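PDB 1R5M: SIR4-interacting protein SIF2 from Saccharomyces cerevisiae, which antagonizes telomeric silencing and is found in the Set3C corepressor complex, where it serves as a WD-repeat subunit. Local coordinates for residues A[42-47]-A[415-420]; A[51-56]-A[406-411]; A[352-357]-A[395-400]. All blocks are in the same frame, centred on the assembly; numbering follows the deposited sequence.

Interaction 1 (A[42-47]-A[415-420]); sequences IVKLDN and LQEGSV
The carbonyl oxygen of Val-420 is gripped by two backbone N-H groups. Ile-42 N lies 2.8 Å from Val-420 O, nearly on the line of the C=O bond. Val-43 N, at 3.3 Å from the same Val-420 O, is tilted from the carbonyl plane. Two residues therefore face one, which makes a classic beta bulge. Val-420 N returns a bond of 2.9 Å to Val-43 O. Beyond Lys-44 the chains stay joined by Leu-45 N to Gly-418 O and by Gly-418 N to Asp-46 O. The next link is a side chain: Asn-47 ND2 donates to Gln-416 O at 3.0 Å, with that oxygen close to the amide plane.

Lys-44 and Glu-417 form a salt bridge, NZ to OE1 at 2.8 Å. The lysine bends at chi3 (-72°) and chi4 (-59°), and its NZ comes from above the carboxylate plane. A water joins Lys-44 NZ to Gly-418 O. On the other face, Val-43 and Val-420 meet CB to CB at 3.8 Å. Leu-45 CD1 touches Val-420 CG2.

Strand 37-44 comes from the start of the modelled chain and pairs antiparallel with strand 419-422 near its end. This is the Velcro closure of a WD40 beta propeller. Trp-86 and Leu-88 of strand 86-95 and Ile-75 of strand 69-77 pack on the valine face, while Ser-419 OG on the opposite face hydrogen-bonds to Glu-41 OE1 and Tyr-388 OH.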
loop_
_atom_site.group_PDB
_atom_site.type_symbol
_atom_site.label_atom_id
_atom_site.label_comp_id
_atom_site.label_asym_id
_atom_site.label_seq_id
_atom_site.Cartn_x
_atom_site.Cartn_y
_atom_site.Cartn_z
ATOM N N ILE A 42 17.813 -11.501 -7.163
ATOM C CA ILE A 42 18.817 -12.016 -6.240
ATOM C C ILE A 42 18.271 -13.190 -5.436
ATOM O O ILE A 42 19.036 -14.013 -4.937
ATOM C CB ILE A 42 19.352 -10.929 -5.271
ATOM C CG1 ILE A 42 18.198 -10.236 -4.546
ATOM C CG2 ILE A 42 20.197 -9.928 -6.040
ATOM C CD1 ILE A 42 18.658 -9.309 -3.431
ATOM N N VAL A 43 16.949 -13.268 -5.313
ATOM C CA VAL A 43 16.319 -14.373 -4.591
ATOM C C VAL A 43 15.027 -14.802 -5.274
ATOM O O VAL A 43 14.192 -13.972 -5.634
ATOM C CB VAL A 43 15.989 -14.005 -3.119
ATOM C CG1 VAL A 43 15.266 -15.167 -2.445
ATOM C CG2 VAL A 43 17.267 -13.682 -2.357
ATOM N N LYS A 44 14.881 -16.106 -5.475
ATOM C CA LYS A 44 13.679 -16.650 -6.082
ATOM C C LYS A 44 12.770 -17.109 -4.948
ATOM O O LYS A 44 13.195 -17.858 -4.068
ATOM C CB LYS A 44 14.021 -17.836 -6.986
ATOM C CG LYS A 44 12.810 -18.649 -7.415
ATOM C CD LYS A 44 13.196 -19.790 -8.347
ATOM C CE LYS A 44 13.579 -19.270 -9.721
ATOM N NZ LYS A 44 12.455 -18.514 -10.354
ATOM N N LEU A 45 11.525 -16.645 -4.960
ATOM C CA LEU A 45 10.561 -17.023 -3.929
ATOM C C LEU A 45 9.552 -17.990 -4.518
ATOM O O LEU A 45 9.547 -18.236 -5.723
ATOM C CB LEU A 45 9.795 -15.790 -3.444
ATOM C CG LEU A 45 10.599 -14.604 -2.913
ATOM C CD1 LEU A 45 9.667 -13.429 -2.662
ATOM C CD2 LEU A 45 11.319 -15.011 -1.636
ATOM N N ASP A 46 8.710 -18.561 -3.664
ATOM C CA ASP A 46 7.645 -19.414 -4.158
ATOM C C ASP A 46 6.646 -18.364 -4.622
ATOM O O ASP A 46 6.913 -17.163 -4.502
ATOM C CB ASP A 46 7.013 -20.241 -3.032
ATOM C CG ASP A 46 7.918 -21.347 -2.540
ATOM O OD1 ASP A 46 8.575 -21.986 -3.386
ATOM O OD2 ASP A 46 7.959 -21.584 -1.314
ATOM N N ASN A 47 5.509 -18.788 -5.153
ATOM C CA ASN A 47 4.516 -17.808 -5.571
ATOM C C ASN A 47 4.050 -17.043 -4.344
ATOM O O ASN A 47 3.867 -17.624 -3.274
ATOM C CB ASN A 47 3.312 -18.485 -6.224
ATOM C CG ASN A 47 2.119 -17.552 -6.350
ATOM O OD1 ASN A 47 1.235 -17.533 -5.489
ATOM N ND2 ASN A 47 2.097 -16.756 -7.417
ATOM N N LEU A 415 0.742 -15.683 -10.857
ATOM C CA LEU A 415 0.809 -17.140 -10.851
ATOM C C LEU A 415 2.180 -17.760 -10.600
ATOM O O LEU A 415 2.298 -18.721 -9.835
ATOM C CB LEU A 415 0.252 -17.669 -12.176
ATOM C CG LEU A 415 -1.221 -17.343 -12.432
ATOM C CD1 LEU A 415 -1.580 -17.617 -13.884
ATOM C CD2 LEU A 415 -2.087 -18.165 -11.490
ATOM N N GLN A 416 3.216 -17.221 -11.236
ATOM C CA GLN A 416 4.551 -17.780 -11.068
ATOM C C GLN A 416 5.238 -17.372 -9.774
ATOM O O GLN A 416 4.668 -16.669 -8.936
ATOM C CB GLN A 416 5.447 -17.426 -12.262
ATOM C CG GLN A 416 5.745 -15.950 -12.434
ATOM C CD GLN A 416 6.701 -15.688 -13.583
ATOM O OE1 GLN A 416 6.794 -16.484 -14.518
ATOM N NE2 GLN A 416 7.403 -14.566 -13.528
ATOM N N GLU A 417 6.472 -17.829 -9.622
ATOM C CA GLU A 417 7.254 -17.550 -8.431
ATOM C C GLU A 417 7.535 -16.071 -8.231
ATOM O O GLU A 417 7.693 -15.320 -9.193
ATOM C CB GLU A 417 8.572 -18.321 -8.495
ATOM C CG GLU A 417 8.378 -19.829 -8.497
ATOM C CD GLU A 417 9.667 -20.583 -8.720
ATOM O OE1 GLU A 417 10.340 -20.314 -9.738
ATOM O OE2 GLU A 417 10.006 -21.450 -7.883
ATOM N N GLY A 418 7.581 -15.663 -6.967
ATOM C CA GLY A 418 7.881 -14.280 -6.649
ATOM C C GLY A 418 9.360 -14.049 -6.888
ATOM O O GLY A 418 10.127 -14.997 -7.073
ATOM N N SER A 419 9.774 -12.791 -6.866
ATOM C CA SER A 419 11.168 -12.466 -7.111
ATOM C C SER A 419 11.646 -11.278 -6.290
ATOM O O SER A 419 10.950 -10.272 -6.186
ATOM C CB SER A 419 11.356 -12.162 -8.604
ATOM O OG SER A 419 12.683 -11.770 -8.900
ATOM N N VAL A 420 12.826 -11.405 -5.691
ATOM C CA VAL A 420 13.407 -10.294 -4.951
ATOM C C VAL A 420 14.510 -9.782 -5.865
ATOM O O VAL A 420 15.382 -10.547 -6.286
ATOM C CB VAL A 420 14.017 -10.734 -3.603
ATOM C CG1 VAL A 420 14.686 -9.544 -2.927
ATOM C CG2 VAL A 420 12.923 -11.298 -2.702
HETATM O O HOH W 1 11.608 -15.868 -9.297
HETATM O O HOH W 2 7.560 -22.736 -5.879
#

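Interaction 2 (A[51-56]-A[406-411]); sequences STWNPL and GNKISV. With SO4 (sulfate ion), chain C.
The indole of Trp-53 reaches strand 408-411 with its NE1, CZ2 and CH2 atoms. Ser-410 N lies in the ring plane, at the edge beside NE1, and the carbonyl carbon of Ile-409 is also near that edge. Two aliphatic groups come up obliquely. Ser-410 CB is 3.5 Å from Trp-53 NE1, and Lys-408 CD is 3.9 Å from Trp-53 CH2. The lysine chain crosses the indole at about a right angle. Its NZ bonds instead to Asn-407 OD1 of its own segment. Leu-61 and Asn-403 also touch the indole, and NE1 has a weak hydrogen bond to Ser-401 O.

Beside the ring two serines meet. Ser-410 OG donates to Ser-51 OG at 2.9 Å. A chi1 of 68° puts Ser-51 OG between its backbone N and carbonyl carbon, where it meets Ser-410 OG. Ser-51 OG also bonds a water at 2.6 Å, and that water donates to Ser-410 O. Thr-52 points away from strand 408-411. Its OG1 donates to O4 of a sulfate ion, probably from the crystallisation liquor, at 2.8 Å.

The contact joins strand 50-53, the first of the WD 1 blade, to strand 408-413 of the WD 8 blade. Ser-51 OG is held by Ser-410 OG, a water and Ser-401 OG. Aliphatic carbons pack against the indole beside them, so the interface combines neutral hydrogen bonds with apolar contact and has no charge pair across it.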
loop_
_atom_site.group_PDB
_atom_site.type_symbol
_atom_site.label_atom_id
_atom_site.label_comp_id
_atom_site.label_asym_id
_atom_site.label_seq_id
_atom_site.Cartn_x
_atom_site.Cartn_y
_atom_site.Cartn_z
ATOM N N SER A 51 3.460 -8.758 -0.538
ATOM C CA SER A 51 4.502 -8.794 0.473
ATOM C C SER A 51 4.744 -7.404 1.029
ATOM O O SER A 51 4.314 -6.407 0.453
ATOM C CB SER A 51 5.805 -9.362 -0.111
ATOM O OG SER A 51 6.382 -8.482 -1.062
ATOM N N THR A 52 5.413 -7.352 2.173
ATOM C CA THR A 52 5.734 -6.088 2.805
ATOM C C THR A 52 6.965 -6.290 3.687
ATOM O O THR A 52 7.025 -7.215 4.498
ATOM C CB THR A 52 4.530 -5.546 3.624
ATOM O OG1 THR A 52 4.894 -4.311 4.251
ATOM C CG2 THR A 52 4.079 -6.553 4.673
ATOM N N TRP A 53 7.963 -5.434 3.494
ATOM C CA TRP A 53 9.201 -5.523 4.258
ATOM C C TRP A 53 9.070 -4.872 5.624
ATOM O O TRP A 53 8.273 -3.956 5.819
ATOM C CB TRP A 53 10.345 -4.849 3.498
ATOM C CG TRP A 53 10.698 -5.507 2.204
ATOM C CD1 TRP A 53 10.058 -5.363 1.007
ATOM C CD2 TRP A 53 11.797 -6.397 1.971
ATOM N NE1 TRP A 53 10.693 -6.108 0.039
ATOM C CE2 TRP A 53 11.763 -6.752 0.604
ATOM C CE3 TRP A 53 12.806 -6.929 2.785
ATOM C CZ2 TRP A 53 12.703 -7.617 0.030
ATOM C CZ3 TRP A 53 13.743 -7.792 2.213
ATOM C CH2 TRP A 53 13.681 -8.124 0.847
ATOM N N ASN A 54 9.866 -5.351 6.573
ATOM C CA ASN A 54 9.845 -4.794 7.913
ATOM C C ASN A 54 10.289 -3.333 7.820
ATOM O O ASN A 54 11.271 -3.015 7.151
ATOM C CB ASN A 54 10.786 -5.588 8.809
ATOM C CG ASN A 54 10.644 -5.210 10.264
ATOM O OD1 ASN A 54 11.124 -4.164 10.696
ATOM N ND2 ASN A 54 9.963 -6.057 11.028
ATOM N N PRO A 55 9.570 -2.421 8.493
ATOM C CA PRO A 55 9.947 -1.008 8.427
ATOM C C PRO A 55 11.290 -0.618 9.037
ATOM O O PRO A 55 11.824 0.448 8.722
ATOM C CB PRO A 55 8.772 -0.306 9.110
ATOM C CG PRO A 55 8.309 -1.326 10.109
ATOM C CD PRO A 55 8.360 -2.611 9.315
ATOM N N LEU A 56 11.846 -1.469 9.890
ATOM C CA LEU A 56 13.114 -1.139 10.533
ATOM C C LEU A 56 14.263 -2.110 10.279
ATOM O O LEU A 56 15.415 -1.790 10.572
ATOM C CB LEU A 56 12.897 -0.972 12.040
ATOM C CG LEU A 56 11.990 0.205 12.410
ATOM C CD1 LEU A 56 11.790 0.250 13.913
ATOM C CD2 LEU A 56 12.611 1.507 11.913
ATOM N N GLY A 406 15.950 0.496 0.745
ATOM C CA GLY A 406 15.794 0.864 -0.651
ATOM C C GLY A 406 16.713 0.138 -1.617
ATOM O O GLY A 406 16.899 0.596 -2.746
ATOM N N ASN A 407 17.288 -0.987 -1.200
ATOM C CA ASN A 407 18.178 -1.733 -2.088
ATOM C C ASN A 407 17.584 -3.055 -2.564
ATOM O O ASN A 407 18.252 -3.831 -3.249
ATOM C CB ASN A 407 19.541 -1.985 -1.422
ATOM C CG ASN A 407 19.426 -2.643 -0.058
ATOM O OD1 ASN A 407 18.592 -3.519 0.158
ATOM N ND2 ASN A 407 20.286 -2.232 0.866
ATOM N N LYS A 408 16.329 -3.308 -2.203
ATOM C CA LYS A 408 15.645 -4.529 -2.614
ATOM C C LYS A 408 14.156 -4.283 -2.807
ATOM O O LYS A 408 13.545 -3.494 -2.084
ATOM C CB LYS A 408 15.814 -5.637 -1.567
ATOM C CG LYS A 408 17.247 -6.096 -1.348
ATOM C CD LYS A 408 17.312 -7.178 -0.286
ATOM C CE LYS A 408 18.746 -7.614 -0.037
ATOM N NZ LYS A 408 19.603 -6.465 0.372
ATOM N N ILE A 409 13.586 -4.955 -3.800
ATOM C CA ILE A 409 12.156 -4.875 -4.072
ATOM C C ILE A 409 11.646 -6.297 -4.242
ATOM O O ILE A 409 12.282 -7.118 -4.907
ATOM C CB ILE A 409 11.837 -4.072 -5.363
ATOM C CG1 ILE A 409 12.097 -2.583 -5.122
ATOM C CG2 ILE A 409 10.377 -4.280 -5.778
ATOM C CD1 ILE A 409 11.822 -1.693 -6.329
ATOM N N SER A 410 10.518 -6.591 -3.606
ATOM C CA SER A 410 9.897 -7.903 -3.704
ATOM C C SER A 410 8.774 -7.768 -4.719
ATOM O O SER A 410 7.897 -6.916 -4.576
ATOM C CB SER A 410 9.333 -8.330 -2.347
ATOM O OG SER A 410 8.680 -9.581 -2.445
ATOM N N VAL A 411 8.817 -8.617 -5.741
ATOM C CA VAL A 411 7.842 -8.610 -6.821
ATOM C C VAL A 411 6.914 -9.817 -6.717
ATOM O O VAL A 411 7.367 -10.964 -6.686
ATOM C CB VAL A 411 8.559 -8.640 -8.193
ATOM C CG1 VAL A 411 7.549 -8.547 -9.315
ATOM C CG2 VAL A 411 9.564 -7.496 -8.281
HETATM S S SO4 C . 4.213 -1.775 1.518
HETATM O O1 SO4 C . 3.904 -0.334 1.593
HETATM O O2 SO4 C . 2.989 -2.562 1.759
HETATM O O3 SO4 C . 4.740 -2.092 0.173
HETATM O O4 SO4 C . 5.209 -2.117 2.549
HETATM O O HOH W 3 5.289 -8.027 -3.364
#

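Interaction 3 (A[352-357]-A[395-400]); sequences GQVNVY and DYIFDL
The side chains of Val-354 and Ile-397 cross at about a right angle. Val-354 CG2 presses on Ile-397 CD1 at 3.5 Å, tighter than usual for two methyl groups. The isoleucine CD1 is directed there by chi2 (172°), which sets it anti to CA. The same methyl group lies 3.2 Å from Gly-352 O, so CD1 touches both a carbonyl oxygen and a valine methyl.

Leu-400 meets the other branch of the valine. Its side chain and that of Val-354 slide past each other in opposite directions, with Val-354 CG1 4.2 Å from Leu-400 CD1. Ile-397 and Leu-400 thus take separate methyl groups of one valine. At the loop end, Gly-352 CA rests 3.7 Å from Asp-395 O. With phi at 87° and Asp-395 O so near, a side chain would have no room at Gly-352.

No hydrogen bond joins the two segments. Ile-397 is also packed by Ala-348 of strand 344-349 and by Val-411 and Tyr-413 of strand 408-413. Strand 354-358 is the third strand of the WD 7 blade, and strand 397-402 is the innermost strand of the WD 8 blade. Apolar packing of this kind between the faces of adjacent blades is typical of the beta propeller fold.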
loop_
_atom_site.group_PDB
_atom_site.type_symbol
_atom_site.label_atom_id
_atom_site.label_comp_id
_atom_site.label_asym_id
_atom_site.label_seq_id
_atom_site.Cartn_x
_atom_site.Cartn_y
_atom_site.Cartn_z
ATOM N N GLY A 352 4.143 -6.929 -17.083
ATOM C CA GLY A 352 5.120 -7.611 -16.246
ATOM C C GLY A 352 6.432 -6.878 -16.032
ATOM O O GLY A 352 7.361 -7.415 -15.422
ATOM N N GLN A 353 6.525 -5.652 -16.528
ATOM C CA GLN A 353 7.750 -4.886 -16.353
ATOM C C GLN A 353 7.655 -3.954 -15.157
ATOM O O GLN A 353 6.605 -3.361 -14.893
ATOM C CB GLN A 353 8.068 -4.061 -17.601
ATOM C CG GLN A 353 9.376 -3.282 -17.485
ATOM C CD GLN A 353 9.867 -2.741 -18.814
ATOM O OE1 GLN A 353 9.852 -3.447 -19.823
ATOM N NE2 GLN A 353 10.327 -1.492 -18.817
ATOM N N VAL A 354 8.760 -3.841 -14.431
ATOM C CA VAL A 354 8.833 -2.949 -13.284
ATOM C C VAL A 354 9.772 -1.817 -13.661
ATOM O O VAL A 354 10.896 -2.056 -14.103
ATOM C CB VAL A 354 9.422 -3.642 -12.036
ATOM C CG1 VAL A 354 9.590 -2.625 -10.906
ATOM C CG2 VAL A 354 8.520 -4.778 -11.591
ATOM N N ASN A 355 9.298 -0.587 -13.509
ATOM C CA ASN A 355 10.122 0.579 -13.793
ATOM C C ASN A 355 10.371 1.294 -12.481
ATOM O O ASN A 355 9.458 1.444 -11.666
ATOM C CB ASN A 355 9.416 1.553 -14.746
ATOM C CG ASN A 355 9.682 1.254 -16.212
ATOM O OD1 ASN A 355 9.211 1.978 -17.092
ATOM N ND2 ASN A 355 10.437 0.197 -16.480
ATOM N N VAL A 356 11.610 1.713 -12.264
ATOM C CA VAL A 356 11.948 2.470 -11.073
ATOM C C VAL A 356 12.306 3.858 -11.584
ATOM O O VAL A 356 13.201 4.012 -12.420
ATOM C CB VAL A 356 13.151 1.872 -10.318
ATOM C CG1 VAL A 356 13.470 2.721 -9.092
ATOM C CG2 VAL A 356 12.838 0.447 -9.889
ATOM N N TYR A 357 11.576 4.859 -11.105
ATOM C CA TYR A 357 11.798 6.245 -11.504
ATOM C C TYR A 357 12.598 6.993 -10.448
ATOM O O TYR A 357 12.437 6.763 -9.249
ATOM C CB TYR A 357 10.453 6.932 -11.748
ATOM C CG TYR A 357 9.750 6.396 -12.971
ATOM C CD1 TYR A 357 10.106 6.832 -14.248
ATOM C CD2 TYR A 357 8.776 5.402 -12.862
ATOM C CE1 TYR A 357 9.513 6.287 -15.386
ATOM C CE2 TYR A 357 8.178 4.853 -13.991
ATOM C CZ TYR A 357 8.553 5.298 -15.251
ATOM O OH TYR A 357 7.987 4.738 -16.372
ATOM N N ASP A 395 3.585 -13.264 -17.313
ATOM C CA ASP A 395 2.708 -13.166 -16.150
ATOM C C ASP A 395 2.573 -11.727 -15.654
ATOM O O ASP A 395 3.431 -10.883 -15.916
ATOM C CB ASP A 395 3.232 -14.070 -15.024
ATOM C CG ASP A 395 2.195 -14.322 -13.931
ATOM O OD1 ASP A 395 1.007 -13.994 -14.125
ATOM O OD2 ASP A 395 2.578 -14.868 -12.876
ATOM N N TYR A 396 1.475 -11.466 -14.949
ATOM C CA TYR A 396 1.184 -10.150 -14.382
ATOM C C TYR A 396 1.872 -9.993 -13.034
ATOM O O TYR A 396 2.132 -10.974 -12.344
ATOM C CB TYR A 396 -0.318 -9.991 -14.107
ATOM C CG TYR A 396 -1.231 -10.026 -15.303
ATOM C CD1 TYR A 396 -2.317 -10.899 -15.343
ATOM C CD2 TYR A 396 -1.039 -9.159 -16.377
ATOM C CE1 TYR A 396 -3.195 -10.906 -16.427
ATOM C CE2 TYR A 396 -1.907 -9.157 -17.463
ATOM C CZ TYR A 396 -2.984 -10.029 -17.483
ATOM O OH TYR A 396 -3.843 -10.021 -18.562
ATOM N N ILE A 397 2.139 -8.745 -12.662
ATOM C CA ILE A 397 2.704 -8.425 -11.353
ATOM C C ILE A 397 1.551 -7.723 -10.639
ATOM O O ILE A 397 1.040 -6.718 -11.130
ATOM C CB ILE A 397 3.900 -7.462 -11.457
ATOM C CG1 ILE A 397 5.098 -8.197 -12.064
ATOM C CG2 ILE A 397 4.256 -6.920 -10.071
ATOM C CD1 ILE A 397 6.271 -7.295 -12.384
ATOM N N PHE A 398 1.136 -8.264 -9.496
ATOM C CA PHE A 398 0.024 -7.713 -8.720
ATOM C C PHE A 398 0.459 -6.809 -7.573
ATOM O O PHE A 398 -0.327 -5.993 -7.078
ATOM C CB PHE A 398 -0.816 -8.851 -8.129
ATOM C CG PHE A 398 -1.743 -9.516 -9.110
ATOM C CD1 PHE A 398 -2.529 -10.590 -8.704
ATOM C CD2 PHE A 398 -1.856 -9.060 -10.420
ATOM C CE1 PHE A 398 -3.416 -11.201 -9.584
ATOM C CE2 PHE A 398 -2.743 -9.666 -11.312
ATOM C CZ PHE A 398 -3.523 -10.738 -10.891
ATOM N N ASP A 399 1.704 -6.957 -7.144
ATOM C CA ASP A 399 2.190 -6.174 -6.021
ATOM C C ASP A 399 3.707 -6.090 -6.004
ATOM O O ASP A 399 4.398 -6.934 -6.575
ATOM C CB ASP A 399 1.695 -6.820 -4.716
ATOM C CG ASP A 399 2.200 -6.109 -3.474
ATOM O OD1 ASP A 399 3.031 -6.684 -2.735
ATOM O OD2 ASP A 399 1.762 -4.966 -3.236
ATOM N N LEU A 400 4.216 -5.046 -5.364
ATOM C CA LEU A 400 5.650 -4.878 -5.211
ATOM C C LEU A 400 5.872 -4.144 -3.898
ATOM O O LEU A 400 4.984 -3.436 -3.416
ATOM C CB LEU A 400 6.256 -4.112 -6.397
ATOM C CG LEU A 400 5.941 -2.649 -6.692
ATOM C CD1 LEU A 400 6.665 -2.244 -7.981
ATOM C CD2 LEU A 400 4.442 -2.451 -6.853
#

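All three contacts involve the WD 8 blade. Interaction 1 completes its sheet with the N-terminal strand, interaction 2 packs it against WD 1, and interaction 3 packs it against WD 7. Their centres lie about 13 to 14 Å apart. Strands 408-413 and 419-422 are neighbours, and Ser-419 O and Val-411 N, 2.7 Å apart, probably bond. Asp-395 OD2 of interaction 3 is 2.8 Å from Leu-415 N of interaction 1. Asp-399 OD1 is 3.1 Å from Ser-51 N, which ties interaction 3 to interaction 2. Val-411 CG1 packs on Ile-397 CD1 at 3.6 Å. The sulfate, bound by Thr-52, lies on the side of strand 50-53 turned away from interaction 2.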